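Local coordinates for proteasome assembly chaperone family protein (Pyrococcus furiosus DSM 3638, PDB 3WZ2) that is an archaeal homolog of proteasome-assembly chaperones, forms a homopentamer, and probably acts as a chaperone or activator that works with the proteasome, at residues P15-A20 with V102-K107; N19-E24 with K77-I82; E111-L116 with A170-Y175; N95-E100 with T157-K162. All coordinates share one frame; numbering follows the deposited sequence.

Interaction 1: residues P15-A20 with V102-K107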
# COMPACT_ATOMS: atom_id res chain seq x y z
N PRO B 15 19.27 3.83 -27.25
CA PRO B 15 20.67 3.71 -27.67
C PRO B 15 21.50 4.90 -27.22
O PRO B 15 20.98 6.00 -27.02
CB PRO B 15 20.59 3.64 -29.20
CG PRO B 15 19.26 4.19 -29.55
CD PRO B 15 18.35 3.95 -28.39
N GLU B 16 22.79 4.66 -27.07
CA GLU B 16 23.76 5.68 -26.72
C GLU B 16 23.90 6.70 -27.82
O GLU B 16 23.98 6.35 -29.00
CB GLU B 16 25.11 5.04 -26.42
CG GLU B 16 25.03 4.12 -25.22
CD GLU B 16 26.39 3.75 -24.62
OE1 GLU B 16 27.44 4.37 -24.95
OE2 GLU B 16 26.39 2.80 -23.80
N VAL B 17 23.78 7.96 -27.45
CA VAL B 17 24.04 9.05 -28.36
C VAL B 17 25.15 9.82 -27.69
O VAL B 17 24.91 10.48 -26.67
CB VAL B 17 22.78 9.92 -28.58
CG1 VAL B 17 23.10 11.17 -29.41
CG2 VAL B 17 21.69 9.10 -29.27
N GLU B 18 26.38 9.73 -28.22
CA GLU B 18 27.53 10.37 -27.55
C GLU B 18 27.32 11.88 -27.57
O GLU B 18 26.87 12.42 -28.59
CB GLU B 18 28.85 9.97 -28.22
CG GLU B 18 30.11 10.24 -27.36
CD GLU B 18 30.23 9.35 -26.13
OE1 GLU B 18 29.49 8.36 -25.98
OE2 GLU B 18 31.08 9.65 -25.27
N ASN B 19 27.62 12.56 -26.45
CA ASN B 19 27.53 14.03 -26.37
C ASN B 19 26.12 14.61 -26.64
O ASN B 19 25.92 15.69 -27.20
CB ASN B 19 28.60 14.70 -27.25
CG ASN B 19 30.04 14.20 -26.92
OD1 ASN B 19 30.43 13.97 -25.77
ND2 ASN B 19 30.80 13.97 -27.96
N ALA B 20 25.14 13.84 -26.24
CA ALA B 20 23.74 14.18 -26.44
C ALA B 20 23.42 15.55 -25.89
O ALA B 20 23.93 15.97 -24.82
CB ALA B 20 22.87 13.13 -25.78
N VAL B 102 19.55 10.24 -15.72
CA VAL B 102 20.83 10.79 -15.36
C VAL B 102 21.97 9.77 -15.52
O VAL B 102 23.02 10.12 -16.01
CB VAL B 102 20.77 11.37 -13.95
CG1 VAL B 102 22.16 11.68 -13.43
CG2 VAL B 102 19.91 12.61 -13.96
N ASN B 103 21.76 8.53 -15.12
CA ASN B 103 22.75 7.48 -15.38
C ASN B 103 23.08 7.36 -16.86
O ASN B 103 24.24 7.23 -17.21
CB ASN B 103 22.30 6.10 -14.87
CG ASN B 103 22.26 6.03 -13.35
OD1 ASN B 103 22.97 6.77 -12.67
ND2 ASN B 103 21.43 5.12 -12.80
N TYR B 104 22.06 7.41 -17.72
CA TYR B 104 22.28 7.36 -19.13
C TYR B 104 23.10 8.56 -19.59
O TYR B 104 24.05 8.41 -20.34
CB TYR B 104 20.95 7.31 -19.88
CG TYR B 104 21.09 7.49 -21.37
CD1 TYR B 104 21.20 6.40 -22.21
CD2 TYR B 104 21.08 8.74 -21.92
CE1 TYR B 104 21.35 6.59 -23.58
CE2 TYR B 104 21.23 8.94 -23.28
CZ TYR B 104 21.37 7.86 -24.10
OH TYR B 104 21.50 8.08 -25.45
N LEU B 105 22.74 9.76 -19.14
CA LEU B 105 23.39 10.97 -19.62
C LEU B 105 24.86 11.07 -19.14
O LEU B 105 25.73 11.50 -19.89
CB LEU B 105 22.62 12.19 -19.16
CG LEU B 105 21.20 12.37 -19.74
CD1 LEU B 105 20.46 13.45 -18.99
CD2 LEU B 105 21.21 12.70 -21.20
N LYS B 106 25.12 10.65 -17.91
CA LYS B 106 26.49 10.41 -17.44
C LYS B 106 27.27 9.48 -18.37
O LYS B 106 28.35 9.79 -18.78
CB LYS B 106 26.47 9.77 -16.06
CG LYS B 106 26.93 10.71 -15.00
CD LYS B 106 27.67 10.07 -13.85
CE LYS B 106 28.75 11.03 -13.31
NZ LYS B 106 29.69 10.39 -12.35
N LYS B 107 26.71 8.31 -18.62
CA LYS B 107 27.32 7.29 -19.41
C LYS B 107 27.75 7.81 -20.79
O LYS B 107 28.80 7.44 -21.27
CB LYS B 107 26.35 6.13 -19.59
CG LYS B 107 27.00 4.82 -19.99
CD LYS B 107 26.07 3.97 -20.85
CE LYS B 107 24.71 3.69 -20.21
NZ LYS B 107 23.79 3.01 -21.19

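Interaction 2: residues N19-E24 with K77-I82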
# COMPACT_ATOMS: atom_id res chain seq x y z
N ASN B 19 27.62 12.56 -26.45
CA ASN B 19 27.53 14.03 -26.37
C ASN B 19 26.12 14.61 -26.64
O ASN B 19 25.92 15.69 -27.20
CB ASN B 19 28.60 14.70 -27.25
CG ASN B 19 30.04 14.20 -26.92
OD1 ASN B 19 30.43 13.97 -25.77
ND2 ASN B 19 30.80 13.97 -27.96
N ALA B 20 25.14 13.84 -26.24
CA ALA B 20 23.74 14.18 -26.44
C ALA B 20 23.42 15.55 -25.89
O ALA B 20 23.93 15.97 -24.82
CB ALA B 20 22.87 13.13 -25.78
N ILE B 21 22.59 16.27 -26.61
CA ILE B 21 21.79 17.33 -26.04
C ILE B 21 20.43 16.78 -25.74
O ILE B 21 19.68 16.40 -26.65
CB ILE B 21 21.73 18.52 -27.00
CG1 ILE B 21 23.14 19.12 -27.15
CG2 ILE B 21 20.75 19.58 -26.49
CD1 ILE B 21 23.29 20.00 -28.38
N PHE B 22 20.09 16.73 -24.45
CA PHE B 22 18.88 16.06 -23.97
C PHE B 22 17.90 17.10 -23.54
O PHE B 22 18.21 17.93 -22.67
CB PHE B 22 19.21 15.18 -22.79
CG PHE B 22 18.04 14.38 -22.29
CD1 PHE B 22 17.81 13.12 -22.76
CD2 PHE B 22 17.22 14.87 -21.30
CE1 PHE B 22 16.75 12.36 -22.28
CE2 PHE B 22 16.17 14.12 -20.81
CZ PHE B 22 15.94 12.87 -21.30
N ILE B 23 16.71 17.07 -24.13
CA ILE B 23 15.69 18.04 -23.83
C ILE B 23 14.49 17.35 -23.24
O ILE B 23 13.97 16.41 -23.84
CB ILE B 23 15.26 18.74 -25.11
CG1 ILE B 23 16.46 19.48 -25.70
CG2 ILE B 23 14.12 19.70 -24.84
CD1 ILE B 23 16.25 19.86 -27.14
N GLU B 24 14.03 17.80 -22.08
CA GLU B 24 12.95 17.12 -21.39
C GLU B 24 11.73 18.04 -21.30
O GLU B 24 11.87 19.18 -20.88
CB GLU B 24 13.41 16.73 -19.97
CG GLU B 24 12.31 16.27 -19.05
CD GLU B 24 11.63 17.40 -18.26
OE1 GLU B 24 12.32 18.20 -17.58
OE2 GLU B 24 10.40 17.42 -18.22
N LYS B 77 17.24 13.05 -33.24
CA LYS B 77 17.85 13.37 -34.51
C LYS B 77 19.24 13.91 -34.27
O LYS B 77 19.38 14.88 -33.53
CB LYS B 77 17.04 14.50 -35.15
CG LYS B 77 17.47 14.91 -36.56
CD LYS B 77 16.94 13.86 -37.51
CE LYS B 77 15.96 14.37 -38.54
NZ LYS B 77 16.45 13.86 -39.84
N ASN B 78 20.23 13.33 -34.92
CA ASN B 78 21.65 13.72 -34.75
C ASN B 78 22.00 13.64 -33.27
O ASN B 78 21.85 12.57 -32.69
CB ASN B 78 21.91 15.11 -35.34
CG ASN B 78 21.66 15.15 -36.84
OD1 ASN B 78 21.97 14.20 -37.55
ND2 ASN B 78 21.09 16.24 -37.32
N ASN B 79 22.41 14.74 -32.64
CA ASN B 79 22.91 14.69 -31.27
C ASN B 79 21.82 15.08 -30.27
O ASN B 79 22.08 15.21 -29.09
CB ASN B 79 24.17 15.56 -31.12
CG ASN B 79 23.94 17.01 -31.53
OD1 ASN B 79 23.19 17.29 -32.47
ND2 ASN B 79 24.56 17.94 -30.81
N ILE B 80 20.60 15.30 -30.75
CA ILE B 80 19.54 15.78 -29.91
C ILE B 80 18.56 14.67 -29.55
O ILE B 80 18.15 13.89 -30.42
CB ILE B 80 18.77 16.94 -30.56
CG1 ILE B 80 19.77 18.06 -30.86
CG2 ILE B 80 17.68 17.44 -29.63
CD1 ILE B 80 19.21 19.22 -31.61
N ILE B 81 18.20 14.61 -28.27
CA ILE B 81 17.16 13.71 -27.77
C ILE B 81 16.10 14.55 -27.10
O ILE B 81 16.41 15.46 -26.33
CB ILE B 81 17.71 12.73 -26.75
CG1 ILE B 81 18.86 11.89 -27.35
CG2 ILE B 81 16.61 11.83 -26.21
CD1 ILE B 81 19.58 11.03 -26.36
N ILE B 82 14.83 14.25 -27.40
CA ILE B 82 13.69 14.87 -26.73
C ILE B 82 12.88 13.82 -26.00
O ILE B 82 12.53 12.81 -26.60
CB ILE B 82 12.80 15.60 -27.73
CG1 ILE B 82 13.63 16.72 -28.34
CG2 ILE B 82 11.57 16.17 -27.06
CD1 ILE B 82 12.88 17.57 -29.31

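Interaction 3: residues E111-L116 with A170-Y175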
# COMPACT_ATOMS: atom_id res chain seq x y z
N GLU B 111 26.30 16.58 -23.40
CA GLU B 111 26.79 17.95 -23.44
C GLU B 111 25.87 18.92 -22.67
O GLU B 111 26.34 19.82 -22.00
CB GLU B 111 26.88 18.36 -24.91
CG GLU B 111 27.53 19.69 -25.19
CD GLU B 111 27.36 20.10 -26.66
OE1 GLU B 111 27.54 19.21 -27.54
OE2 GLU B 111 27.04 21.29 -26.91
N LYS B 112 24.56 18.73 -22.78
CA LYS B 112 23.58 19.59 -22.13
C LYS B 112 22.33 18.81 -21.74
O LYS B 112 21.89 17.94 -22.46
CB LYS B 112 23.14 20.74 -23.05
CG LYS B 112 24.20 21.76 -23.33
CD LYS B 112 23.67 22.92 -24.14
CE LYS B 112 24.79 23.70 -24.82
NZ LYS B 112 24.93 25.06 -24.26
N VAL B 113 21.74 19.20 -20.62
CA VAL B 113 20.47 18.70 -20.17
C VAL B 113 19.58 19.89 -19.97
O VAL B 113 19.81 20.71 -19.09
CB VAL B 113 20.65 17.92 -18.85
CG1 VAL B 113 19.38 17.19 -18.48
CG2 VAL B 113 21.80 16.93 -18.98
N ILE B 114 18.51 19.98 -20.75
CA ILE B 114 17.68 21.17 -20.77
C ILE B 114 16.25 20.74 -20.51
O ILE B 114 15.67 19.98 -21.27
CB ILE B 114 17.75 21.87 -22.15
CG1 ILE B 114 19.16 22.29 -22.48
CG2 ILE B 114 16.87 23.11 -22.16
CD1 ILE B 114 19.41 22.62 -23.94
N SER B 115 15.65 21.25 -19.44
CA SER B 115 14.24 21.04 -19.19
C SER B 115 13.41 22.25 -19.63
O SER B 115 13.82 23.38 -19.47
CB SER B 115 14.02 20.75 -17.69
OG SER B 115 14.63 19.52 -17.32
N LEU B 116 12.27 21.96 -20.21
CA LEU B 116 11.32 22.96 -20.63
C LEU B 116 10.13 22.90 -19.70
O LEU B 116 9.52 21.85 -19.54
CB LEU B 116 10.85 22.66 -22.05
CG LEU B 116 11.96 22.43 -23.05
CD1 LEU B 116 11.32 22.22 -24.40
CD2 LEU B 116 12.93 23.61 -23.07
N ALA B 170 25.62 15.12 -11.04
CA ALA B 170 26.46 14.26 -11.82
C ALA B 170 27.51 14.99 -12.68
O ALA B 170 28.27 14.33 -13.39
CB ALA B 170 25.62 13.39 -12.70
N GLY B 171 27.64 16.30 -12.55
CA GLY B 171 28.68 17.05 -13.24
C GLY B 171 28.28 17.42 -14.65
O GLY B 171 29.12 17.81 -15.44
N LEU B 172 26.99 17.29 -14.97
CA LEU B 172 26.50 17.66 -16.29
C LEU B 172 26.03 19.10 -16.28
O LEU B 172 25.75 19.68 -15.23
CB LEU B 172 25.34 16.77 -16.69
CG LEU B 172 25.70 15.29 -16.71
CD1 LEU B 172 24.47 14.43 -16.90
CD2 LEU B 172 26.76 15.01 -17.79
N LYS B 173 26.01 19.69 -17.46
CA LYS B 173 25.52 21.04 -17.63
C LYS B 173 24.03 20.95 -17.77
O LYS B 173 23.53 20.37 -18.74
CB LYS B 173 26.17 21.68 -18.88
CG LYS B 173 27.69 21.76 -18.82
CD LYS B 173 28.37 22.12 -20.14
CE LYS B 173 28.14 23.55 -20.56
NZ LYS B 173 28.29 24.52 -19.43
N SER B 174 23.32 21.53 -16.81
CA SER B 174 21.86 21.42 -16.74
C SER B 174 21.22 22.82 -16.72
O SER B 174 21.82 23.80 -16.21
CB SER B 174 21.37 20.53 -15.59
OG SER B 174 21.53 21.12 -14.33
N TYR B 175 20.05 22.90 -17.34
CA TYR B 175 19.29 24.11 -17.45
C TYR B 175 17.80 23.82 -17.37
O TYR B 175 17.36 22.75 -17.78
CB TYR B 175 19.53 24.81 -18.78
CG TYR B 175 20.96 24.83 -19.30
CD1 TYR B 175 21.55 23.68 -19.73
CD2 TYR B 175 21.71 26.02 -19.38
CE1 TYR B 175 22.84 23.68 -20.23
CE2 TYR B 175 23.02 26.02 -19.89
CZ TYR B 175 23.55 24.85 -20.33
OH TYR B 175 24.81 24.82 -20.82
O HOH W 1 27.26 18.29 -19.68
O HOH W 2 17.41 20.15 -16.56

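Interaction 4: residues N95-E100 with T157-K162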
# COMPACT_ATOMS: atom_id res chain seq x y z
N ASN B 95 10.93 10.18 -9.78
CA ASN B 95 12.29 10.04 -9.25
C ASN B 95 13.09 8.85 -9.81
O ASN B 95 14.25 9.00 -10.16
CB ASN B 95 12.32 9.95 -7.73
CG ASN B 95 11.93 11.25 -7.06
OD1 ASN B 95 12.20 12.32 -7.57
ND2 ASN B 95 11.30 11.15 -5.90
N GLU B 96 12.45 7.71 -9.94
CA GLU B 96 13.13 6.57 -10.52
C GLU B 96 13.52 6.84 -11.97
O GLU B 96 14.59 6.43 -12.40
CB GLU B 96 12.28 5.31 -10.43
CG GLU B 96 12.10 4.73 -9.04
CD GLU B 96 13.21 3.74 -8.66
OE1 GLU B 96 14.31 3.77 -9.28
OE2 GLU B 96 12.97 2.93 -7.73
N ILE B 97 12.63 7.46 -12.74
CA ILE B 97 12.91 7.72 -14.14
C ILE B 97 14.03 8.73 -14.26
O ILE B 97 14.94 8.53 -15.04
CB ILE B 97 11.66 8.18 -14.90
CG1 ILE B 97 10.63 7.05 -15.00
CG2 ILE B 97 12.02 8.65 -16.31
CD1 ILE B 97 9.23 7.54 -15.29
N ALA B 98 13.97 9.79 -13.48
CA ALA B 98 15.04 10.79 -13.45
C ALA B 98 16.40 10.18 -13.15
O ALA B 98 17.40 10.48 -13.83
CB ALA B 98 14.76 11.87 -12.43
N LYS B 99 16.44 9.28 -12.19
CA LYS B 99 17.68 8.56 -11.87
C LYS B 99 18.22 7.80 -13.10
O LYS B 99 19.41 7.85 -13.38
CB LYS B 99 17.49 7.64 -10.64
CG LYS B 99 17.21 8.39 -9.32
CD LYS B 99 18.49 8.87 -8.66
CE LYS B 99 18.16 9.99 -7.74
NZ LYS B 99 19.24 10.36 -6.79
N GLU B 100 17.37 7.05 -13.79
CA GLU B 100 17.85 6.31 -14.98
C GLU B 100 18.26 7.24 -16.11
O GLU B 100 19.23 6.98 -16.80
CB GLU B 100 16.80 5.35 -15.51
CG GLU B 100 16.45 4.20 -14.59
CD GLU B 100 17.65 3.31 -14.24
OE1 GLU B 100 18.43 2.93 -15.15
OE2 GLU B 100 17.81 3.01 -13.03
N THR B 157 8.90 22.05 -9.42
CA THR B 157 8.45 20.71 -9.01
C THR B 157 8.39 19.77 -10.20
O THR B 157 8.46 20.20 -11.36
CB THR B 157 7.04 20.73 -8.41
OG1 THR B 157 6.15 21.33 -9.38
CG2 THR B 157 7.02 21.56 -7.13
N GLY B 158 8.42 18.48 -9.92
CA GLY B 158 8.34 17.50 -10.97
C GLY B 158 9.68 17.16 -11.60
O GLY B 158 10.76 17.49 -11.07
N MET B 159 9.58 16.51 -12.75
CA MET B 159 10.75 16.02 -13.46
C MET B 159 11.78 17.14 -13.67
O MET B 159 12.98 16.91 -13.52
CB MET B 159 10.34 15.37 -14.80
CG MET B 159 11.49 14.88 -15.67
SD MET B 159 12.45 13.58 -14.92
CE MET B 159 11.42 12.14 -15.19
N SER B 160 11.30 18.31 -14.09
CA SER B 160 12.21 19.39 -14.49
C SER B 160 13.07 19.82 -13.32
O SER B 160 14.28 19.95 -13.44
CB SER B 160 11.43 20.57 -15.05
OG SER B 160 10.90 20.18 -16.31
N GLY B 161 12.45 19.99 -12.15
CA GLY B 161 13.21 20.29 -10.92
C GLY B 161 14.22 19.21 -10.54
O GLY B 161 15.33 19.49 -10.13
N LYS B 162 13.81 17.96 -10.67
CA LYS B 162 14.65 16.85 -10.24
C LYS B 162 15.84 16.71 -11.15
O LYS B 162 16.94 16.55 -10.69
CB LYS B 162 13.87 15.52 -10.21
CG LYS B 162 14.63 14.39 -9.48
CD LYS B 162 14.68 14.69 -7.98
CE LYS B 162 15.69 13.88 -7.21
NZ LYS B 162 15.27 12.47 -7.09

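Interaction 1: residues P15-A20 with V102-K107
The phenol oxygen of Tyr104 is gripped twice by the loop 15-20, which leads into strand 21-24 of the central sheet of this alpha/beta fold, while the helix carrying Tyr104 packs over that sheet. As donor, Tyr104 OH makes a short bond of 2.7 Å to Pro15 O, which lies at the ring edge, near its plane. As acceptor, Tyr104 OH takes a weak bond from Val17 N at 3.0 Å, bent to 133° at the hydrogen. Tyrosine suits this place because one hydroxyl can both give and receive, tying down two peptide groups of an irregular loop. Its CG stands anti to the backbone N (chi1 170°). Val17 CB rests 3.8 Å from Tyr104 OH, and beyond the contact Val17 and the Tyr104 side chain both pack on Ile81 of strand 80-85. From Val17 to Ala20 the chain makes a type II beta turn. On the exposed side, the side chains of Glu16 and Lys107 meet at about a right angle. Their salt bridge is long, 3.7 Å from Glu16 OE2 to Lys107 NZ, and the carboxylate lies closer to the lysine's aliphatic part, with Glu16 OE2 3.2 Å from Lys107 CD.

Interaction 2: residues N19-E24 with K77-I82
Asn79 and Ile21 meet where strand 80-85 begins, just after the type II' turn that runs from Lys77 to Ile80 and reverses the chain out of strand 72-77. Asn79 O receives Ile21 N at 2.7 Å and so opens a parallel ladder in which the two strands diverge by only 17°. The Asn79 side chain lies beside that of Ile21 and points the same way. Its CG sits between the backbone N and the carbonyl carbon (chi1 57°), and Asn79 ND2 comes 3.4 Å from Ile21 CD1, an amide against a methyl at the partly exposed end of the ladder. Ile80, opposite Ile21, sends CG2 obliquely to Ile23 CD1, 3.8 Å away. Ile81 bonds through both its N and its O: the N donates to Ile21 O at 2.8 Å, and the O accepts Ile23 N at 2.7 Å. On the face shared with Phe22 its two branches separate. Ile81 CG2 touches Phe22 CD1 at 3.9 Å, the two side chains crossing obliquely, whereas Ile81 CD1 reaches Ala20 CB at 3.9 Å. Ile82 sets CG1 4.1 Å from Ile23 CB, back on the face of Ile21 and Ile80. Beta-branched isoleucines suit these places, since they favour extended backbone and give each face two branches to pack with. Helix 188-202 covers Ile21 and Ile23 with Leu202, helix 91-107 covers Phe22 and Ile81, and strand 112-120 flanks strand 21-24 on its other edge.

Interaction 3: residues E111-L116 with A170-Y175
Val113 pairs with Ser174 and Ile114 with Tyr175 in a short parallel ladder, where strands 112-120 and 174-181 lie side by side in the mixed sheet of the alpha/beta PAC2 fold. Backbone bonds come first: Val113 N donates to Lys173 O, Tyr175 N to Val113 O, and Ser115 N to Tyr175 O, each at 2.8 Å. Before the ladder starts, the chain leaves helix 158-169 through a Schellman motif whose C-prime residue is Gly171; glycine fits its positive phi, where a CB would press on the preceding carbonyl.

Apolar packing differs on the two faces. Val113 CG2 meets Leu172 CD1 at 4.2 Å, on the side where both touch Leu105 of helix 91-107. On the other side Ile114 CG1 lies 3.9 Å from Tyr175 CD1, and the aliphatic chain of Lys112 runs obliquely past the same ring, its CG 3.9 Å from Tyr175 CE1. An alanine in place of Lys112 would probably uncover this stretch of the ring and leave Glu142 without a weak ion-pair partner.

The polar ends find partners beyond the ladder. Tyr175 OH bonds to Glu142, and Lys173 NZ forms salt bridges with Glu138, Glu139 and Glu142, acidic partners likely to ease the nearness of Lys112 NZ and Lys173 NZ, 5.9 Å apart. Ser115 OG, held by Glu24, also receives a water, and that water gives a second bond, 2.9 Å long, to Tyr175 O.

Interaction 4: residues N95-E100 with T157-K162
Ala98 and Met159 mark the closest backbone approach where the 95-100 segment of helix 91-107 and the 158-162 segment of helix 158-169 cross at -44°, axes 9.9 Å apart at closest. Apolar packing centres on Met159, whose CG is anti to the backbone N (chi1 177°). Met159 SD lies 3.8 Å from Ala98 CB, while Met159 CE comes 3.7 Å from Ile97 CG2, the latter two chains at about a right angle. A small alanine suits the crossing, since it lets the sulfur lie close, and Ala98 CB also meets Lys162 CG at 3.9 Å.

The polar part belongs to Lys162, which crosses Asn95 and gives a weak 3.1 Å hydrogen bond from Lys162 NZ to Asn95 OD1. The amide's ND2 bonds to Ile57 O and Leu55 O of the second subunit. Replacing Lys162 by an alanine would probably leave Asn95 OD1 without this donor and open a gap beside Ala98. Lys99 NZ lies 4.5 Å from Lys162 NZ, a like-charge approach probably softened by the Lys99-Glu166 salt bridge.

Ser160 sets helix 158-169 on strand 112-120, and Thr157 pairs with a strand of the second subunit, carrying the sheet across the interface.

How the interactions relate
Interactions 2 and 4 are buried, interaction 3 is partly so, and interaction 1 lies at the surface, where charged and hydroxyl groups do most of the work. Interactions 2 and 3 belong to one sheet: both are parallel ladders held by backbone bonds, and strands 21-24 and 112-120 are neighbours in it. Interactions 1 and 4 instead use successive parts of helix 91-107: in the first a side chain grips loop backbone, in the second side chains meet side chains beside the second subunit. Shared residues Asn19 and Ala20 join interactions 1 and 2. Glu24 OE1 links the 19-24, 111-116 and 157-162 segments through Ser115 and Ser160.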